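PDB 4MSX: Pre-mRNA-splicing factor SAD1 from Saccharomyces cerevisiae, which promotes assembly of newly made U4 snRNA into the U4/U6 snRNP and is required for pre-mRNA splicing, although its deubiquitinase fold is catalytically inactive. Local coordinates for residues V322-L327 with I376-R381. Sequence-based numbering, arbitrary orientation.
Sequences VLTLDL and IFHFNR
Leu323, Thr324 and Leu325 pair in parallel register with Phe377, His378 and Phe379, joining the short strand 323-325 to strand 374-379 in the mixed sheet of the ubiquitin-specific protease fold. Backbone bonds follow the parallel ladder: Leu323 N reaches Ile376 O at 2.8 Å, Leu323 O receives His378 N, Leu325 N gives to His378 O, and Asn380 N closes on Leu325 O. Past the ladder a water spans the chains, accepting from Leu327 N and donating to Asn380 O.

Alternation puts Leu323, Leu325, Phe377 and Phe379 on one face. Leu325, with CG beside its backbone N (chi1 -60°), sends CD1 over one face of the Phe377 ring, a CH-pi contact 4.1 Å from the centroid. Leu325 CD1 also lies 3.8 Å from Phe379 CE1; a leucine carries its methyls far enough from the backbone for one of them to touch both rings. Leu323 runs alongside Phe377 and brings CD2 to the ring edge. Ile347 of helix 347-350 packs against both phenylalanines, while Trp478 of strand 472-480 meets Phe377.

The opposite face carries the polar pair. Threonine's short hydroxyl and the imidazole nitrogen meet side by side, Thr324 OG1 lying in the ring plane 2.8 Å from His378 ND1; this bond helps to set the ring's rotation, and Phe474 meets the ring edge-to-face. The two methyls of beta-branched Val322 serve two partners: CG1 presses on His378 CB at 3.4 Å and CG2 touches Ile376 CG2. Farther along, the amide of Asn380 can donate to a carboxylate, and ND2 makes a weak bond to Asp326 OD1. Arg381, whose guanidinium is held by the carbonyls of Asn394, Thr396 and Thr473, offers one flat face to Leu327, whose CD1 stands 3.8 Å from Arg381 NH1.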
loop_
_atom_site.group_PDB
_atom_site.type_symbol
_atom_site.label_atom_id
_atom_site.label_comp_id
_atom_site.label_asym_id
_atom_site.label_seq_id
_atom_site.Cartn_x
_atom_site.Cartn_y
_atom_site.Cartn_z
ATOM N N VAL A 322 -3.992 -3.087 15.400
ATOM C CA VAL A 322 -2.710 -2.430 15.592
ATOM C C VAL A 322 -2.559 -2.254 17.103
ATOM O O VAL A 322 -3.452 -1.742 17.759
ATOM C CB VAL A 322 -2.685 -1.039 14.872
ATOM C CG1 VAL A 322 -1.469 -0.227 15.339
ATOM C CG2 VAL A 322 -2.704 -1.230 13.334
ATOM N N LEU A 323 -1.435 -2.677 17.648
ATOM C CA LEU A 323 -1.208 -2.557 19.090
ATOM C C LEU A 323 -0.414 -1.328 19.402
ATOM O O LEU A 323 0.703 -1.190 18.940
ATOM C CB LEU A 323 -0.423 -3.784 19.580
ATOM C CG LEU A 323 -0.200 -3.767 21.100
ATOM C CD1 LEU A 323 -1.509 -3.865 21.862
ATOM C CD2 LEU A 323 0.723 -4.926 21.458
ATOM N N THR A 324 -0.996 -0.402 20.161
ATOM C CA THR A 324 -0.317 0.858 20.447
ATOM C C THR A 324 0.570 0.664 21.655
ATOM O O THR A 324 0.124 0.158 22.657
ATOM C CB THR A 324 -1.307 2.016 20.714
ATOM O OG1 THR A 324 -1.943 2.360 19.471
ATOM C CG2 THR A 324 -0.547 3.281 21.270
ATOM N N LEU A 325 1.828 1.035 21.504
ATOM C CA LEU A 325 2.818 0.973 22.581
ATOM C C LEU A 325 3.069 2.427 23.022
ATOM O O LEU A 325 3.465 3.266 22.225
ATOM C CB LEU A 325 4.111 0.348 22.058
ATOM C CG LEU A 325 3.941 -1.089 21.519
ATOM C CD1 LEU A 325 5.247 -1.704 21.008
ATOM C CD2 LEU A 325 3.276 -2.000 22.585
ATOM N N ASP A 326 2.754 2.746 24.267
ATOM C CA ASP A 326 2.974 4.097 24.785
ATOM C C ASP A 326 4.452 4.319 25.113
ATOM O O ASP A 326 5.076 3.466 25.653
ATOM C CB ASP A 326 2.134 4.322 26.041
ATOM C CG ASP A 326 0.629 4.369 25.746
ATOM O OD1 ASP A 326 0.199 5.079 24.787
ATOM O OD2 ASP A 326 -0.118 3.659 26.461
ATOM N N LEU A 327 4.975 5.503 24.830
ATOM C CA LEU A 327 6.370 5.767 25.041
ATOM C C LEU A 327 6.541 6.513 26.373
ATOM O O LEU A 327 5.638 7.197 26.840
ATOM C CB LEU A 327 6.909 6.648 23.925
ATOM C CG LEU A 327 6.783 5.924 22.539
ATOM C CD1 LEU A 327 7.083 6.930 21.427
ATOM C CD2 LEU A 327 7.685 4.702 22.446
ATOM N N ILE A 376 1.180 -5.947 14.352
ATOM C CA ILE A 376 1.444 -4.579 13.913
ATOM C C ILE A 376 1.479 -3.669 15.133
ATOM O O ILE A 376 0.488 -3.599 15.894
ATOM C CB ILE A 376 0.308 -4.112 12.964
ATOM C CG1 ILE A 376 0.128 -5.122 11.838
ATOM C CG2 ILE A 376 0.642 -2.669 12.420
ATOM C CD1 ILE A 376 -1.111 -4.807 10.886
ATOM N N PHE A 377 2.603 -2.988 15.319
ATOM C CA PHE A 377 2.747 -2.077 16.456
ATOM C C PHE A 377 2.634 -0.657 15.959
ATOM O O PHE A 377 3.104 -0.333 14.870
ATOM C CB PHE A 377 4.150 -2.158 17.051
ATOM C CG PHE A 377 4.476 -3.503 17.677
ATOM C CD1 PHE A 377 3.523 -4.186 18.417
ATOM C CD2 PHE A 377 5.743 -4.045 17.534
ATOM C CE1 PHE A 377 3.826 -5.418 19.034
ATOM C CE2 PHE A 377 6.061 -5.303 18.133
ATOM C CZ PHE A 377 5.105 -5.979 18.853
ATOM N N HIS A 378 2.117 0.187 16.821
ATOM C CA HIS A 378 2.126 1.644 16.582
ATOM C C HIS A 378 2.839 2.286 17.789
ATOM O O HIS A 378 2.496 1.979 18.936
ATOM C CB HIS A 378 0.682 2.124 16.549
ATOM C CG HIS A 378 0.498 3.593 16.848
ATOM N ND1 HIS A 378 -0.368 4.040 17.825
ATOM C CD2 HIS A 378 1.013 4.700 16.255
ATOM C CE1 HIS A 378 -0.357 5.370 17.843
ATOM N NE2 HIS A 378 0.433 5.794 16.872
ATOM N N PHE A 379 3.791 3.173 17.534
ATOM C CA PHE A 379 4.490 3.893 18.642
ATOM C C PHE A 379 3.806 5.215 18.810
ATOM O O PHE A 379 3.709 5.983 17.858
ATOM C CB PHE A 379 5.960 4.028 18.318
ATOM C CG PHE A 379 6.611 2.671 18.166
ATOM C CD1 PHE A 379 7.040 1.957 19.295
ATOM C CD2 PHE A 379 6.676 2.058 16.930
ATOM C CE1 PHE A 379 7.582 0.654 19.152
ATOM C CE2 PHE A 379 7.194 0.760 16.774
ATOM C CZ PHE A 379 7.653 0.066 17.883
ATOM N N ASN A 380 3.320 5.494 20.017
ATOM C CA ASN A 380 2.381 6.615 20.149
ATOM C C ASN A 380 3.141 7.940 20.195
ATOM O O ASN A 380 3.364 8.485 21.267
ATOM C CB ASN A 380 1.552 6.443 21.404
ATOM C CG ASN A 380 0.410 7.450 21.468
ATOM O OD1 ASN A 380 0.112 8.114 20.466
ATOM N ND2 ASN A 380 -0.226 7.568 22.624
ATOM N N ARG A 381 3.541 8.439 19.041
ATOM C CA ARG A 381 4.315 9.690 18.947
ATOM C C ARG A 381 3.513 10.971 19.218
ATOM O O ARG A 381 4.048 11.947 19.782
ATOM C CB ARG A 381 4.866 9.815 17.530
ATOM C CG ARG A 381 5.760 8.617 17.092
ATOM C CD ARG A 381 7.152 8.692 17.771
ATOM N NE ARG A 381 7.990 7.520 17.447
ATOM C CZ ARG A 381 9.196 7.316 17.983
ATOM N NH1 ARG A 381 9.695 8.178 18.901
ATOM N NH2 ARG A 381 9.881 6.256 17.622
HETATM O O HOH W 1 3.262 7.762 24.119
#